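3-oxo-tetronate kinase (Haemophilus influenzae, PDB 1YZY) catalyses the ATP-dependent phosphorylation of 3-oxo-tetronate to 3-oxo-tetronate 4-phosphate, as a member of the four-carbon acid sugar kinase family. Local coordinates at residues K341-G346 against V386-F391. Residues are numbered along the deposited sequence; the frame is centred on the assembly and turned at random.
Sequences KLKQYG and VEEDIF
A single lysine, K343, makes every contact from its side of this small interface, meeting E388 with its charged end and I390 with its aliphatic stem. K343 and E388 approach from opposite directions and join in a salt bridge, NZ of K343 lying 3.2 Å from OE2 of E388. The ammonium donates to the syn side of that oxygen from 23° out of the carboxylate plane, a moderate tilt. With CG anti to the backbone N (chi1 -165°), the lysine chain leaves the helix toward the turn, then bends at chi3 (79°), which lays CE as well as NZ beside the same oxygen; CE of K343 is 3.6 Å from OE2 of E388. E388 reaches back with a chain extended beyond CG, its carboxylate meeting the lysine between the two backbones. Closer to the helix, I390 crosses the lysine stem at about a right angle, and its CD1 comes to 4.1 Å from CG of K343, a light aliphatic touch. Between the two partners the backbone folds through an inverse gamma turn centred on D389, closed by the bond from I390 N to E388 O (2.6 Å), and this brings both side chains to face the helix. Only 115 Å² is buried in all, and the nearest CA atoms, those of K343 and I390, are 8.6 Å apart. The contact ties the last turn of helix 324-345 to the connection between strands 380-385 and 391-395 in the nucleotide-binding domain, away from the residues thought to bind ATP; F350 of strand 349-353 touches both K343 and I390, while L342 packs on helix 286-295.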
loop_
_atom_site.group_PDB
_atom_site.type_symbol
_atom_site.label_atom_id
_atom_site.label_comp_id
_atom_site.label_asym_id
_atom_site.label_seq_id
_atom_site.Cartn_x
_atom_site.Cartn_y
_atom_site.Cartn_z
ATOM N N LYS A 341 -15.510 21.396 -3.790
ATOM C CA LYS A 341 -16.180 22.574 -3.240
ATOM C C LYS A 341 -15.974 22.659 -1.734
ATOM O O LYS A 341 -15.749 23.743 -1.197
ATOM C CB LYS A 341 -17.679 22.555 -3.565
ATOM C CG LYS A 341 -17.991 22.646 -5.059
ATOM C CD LYS A 341 -19.484 22.781 -5.337
ATOM C CE LYS A 341 -19.905 24.231 -5.583
ATOM N NZ LYS A 341 -19.723 25.130 -4.403
ATOM N N LEU A 342 -16.057 21.513 -1.061
ATOM C CA LEU A 342 -15.873 21.457 0.387
ATOM C C LEU A 342 -14.455 21.837 0.784
ATOM O O LEU A 342 -14.256 22.480 1.814
ATOM C CB LEU A 342 -16.215 20.066 0.930
ATOM C CG LEU A 342 -17.658 19.589 0.765
ATOM C CD1 LEU A 342 -17.772 18.138 1.164
ATOM C CD2 LEU A 342 -18.602 20.453 1.588
ATOM N N LYS A 343 -13.469 21.437 -0.016
ATOM C CA LYS A 343 -12.082 21.768 0.298
ATOM C C LYS A 343 -11.858 23.269 0.162
ATOM O O LYS A 343 -11.125 23.865 0.957
ATOM C CB LYS A 343 -11.097 21.017 -0.600
ATOM C CG LYS A 343 -9.659 21.044 -0.066
ATOM C CD LYS A 343 -8.644 20.564 -1.086
ATOM C CE LYS A 343 -8.321 21.644 -2.102
ATOM N NZ LYS A 343 -7.394 21.166 -3.164
ATOM N N GLN A 344 -12.439 23.863 -0.880
ATOM C CA GLN A 344 -12.320 25.303 -1.105
ATOM C C GLN A 344 -12.992 26.055 0.045
ATOM O O GLN A 344 -12.523 27.112 0.471
ATOM C CB GLN A 344 -12.950 25.693 -2.450
ATOM C CG GLN A 344 -13.055 27.207 -2.704
ATOM C CD GLN A 344 -11.712 27.942 -2.650
ATOM O OE1 GLN A 344 -11.629 29.073 -2.164
ATOM N NE2 GLN A 344 -10.665 27.310 -3.173
ATOM N N TYR A 345 -14.089 25.500 0.551
ATOM C CA TYR A 345 -14.813 26.100 1.665
ATOM C C TYR A 345 -14.002 26.043 2.965
ATOM O O TYR A 345 -14.055 26.967 3.780
ATOM C CB TYR A 345 -16.171 25.410 1.845
ATOM C CG TYR A 345 -16.914 25.836 3.084
ATOM C CD1 TYR A 345 -17.551 27.075 3.152
ATOM C CD2 TYR A 345 -16.952 25.015 4.206
ATOM C CE1 TYR A 345 -18.206 27.487 4.315
ATOM C CE2 TYR A 345 -17.602 25.414 5.370
ATOM C CZ TYR A 345 -18.225 26.649 5.422
ATOM O OH TYR A 345 -18.852 27.039 6.587
ATOM N N GLY A 346 -13.277 24.949 3.178
ATOM C CA GLY A 346 -12.479 24.833 4.386
ATOM C C GLY A 346 -12.503 23.497 5.115
ATOM O O GLY A 346 -12.044 23.419 6.261
ATOM N N VAL A 386 0.783 15.698 0.896
ATOM C CA VAL A 386 2.099 16.328 0.969
ATOM C C VAL A 386 1.994 17.799 0.529
ATOM O O VAL A 386 2.756 18.655 0.991
ATOM C CB VAL A 386 3.146 15.582 0.095
ATOM C CG1 VAL A 386 3.380 14.188 0.645
ATOM C CG2 VAL A 386 2.685 15.500 -1.349
ATOM N N GLU A 387 1.017 18.076 -0.338
ATOM C CA GLU A 387 0.760 19.415 -0.887
ATOM C C GLU A 387 0.182 20.441 0.090
ATOM O O GLU A 387 0.468 21.636 -0.028
ATOM C CB GLU A 387 -0.175 19.323 -2.098
ATOM C CG GLU A 387 0.396 18.558 -3.284
ATOM C CD GLU A 387 0.125 17.063 -3.249
ATOM O OE1 GLU A 387 -0.214 16.503 -2.185
ATOM O OE2 GLU A 387 0.247 16.439 -4.317
ATOM N N GLU A 388 -0.670 19.982 1.004
ATOM C CA GLU A 388 -1.304 20.857 1.987
ATOM C C GLU A 388 -1.905 20.089 3.160
ATOM O O GLU A 388 -2.165 18.901 3.053
ATOM C CB GLU A 388 -2.384 21.713 1.309
ATOM C CG GLU A 388 -3.425 20.930 0.508
ATOM C CD GLU A 388 -4.374 21.835 -0.268
ATOM O OE1 GLU A 388 -4.674 22.953 0.209
ATOM O OE2 GLU A 388 -4.822 21.425 -1.360
ATOM N N ASP A 389 -2.177 20.801 4.250
ATOM C CA ASP A 389 -2.739 20.215 5.464
ATOM C C ASP A 389 -4.138 19.623 5.349
ATOM O O ASP A 389 -5.065 20.077 6.027
ATOM C CB ASP A 389 -2.724 21.241 6.600
ATOM C CG ASP A 389 -1.316 21.586 7.075
ATOM O OD1 ASP A 389 -0.354 20.870 6.709
ATOM O OD2 ASP A 389 -1.178 22.580 7.826
ATOM N N ILE A 390 -4.289 18.599 4.520
ATOM C CA ILE A 390 -5.575 17.940 4.339
ATOM C C ILE A 390 -5.414 16.473 4.719
ATOM O O ILE A 390 -4.496 15.808 4.242
ATOM C CB ILE A 390 -6.059 18.034 2.861
ATOM C CG1 ILE A 390 -6.180 19.501 2.421
ATOM C CG2 ILE A 390 -7.382 17.297 2.685
ATOM C CD1 ILE A 390 -7.237 20.312 3.156
ATOM N N PHE A 391 -6.315 15.973 5.562
ATOM C CA PHE A 391 -6.265 14.588 6.011
ATOM C C PHE A 391 -7.354 13.753 5.362
ATOM O O PHE A 391 -8.462 14.237 5.126
ATOM C CB PHE A 391 -6.380 14.517 7.540
ATOM C CG PHE A 391 -5.299 15.286 8.270
ATOM C CD1 PHE A 391 -4.119 14.657 8.664
ATOM C CD2 PHE A 391 -5.449 16.644 8.539
ATOM C CE1 PHE A 391 -3.103 15.370 9.313
ATOM C CE2 PHE A 391 -4.438 17.362 9.187
ATOM C CZ PHE A 391 -3.263 16.720 9.573
#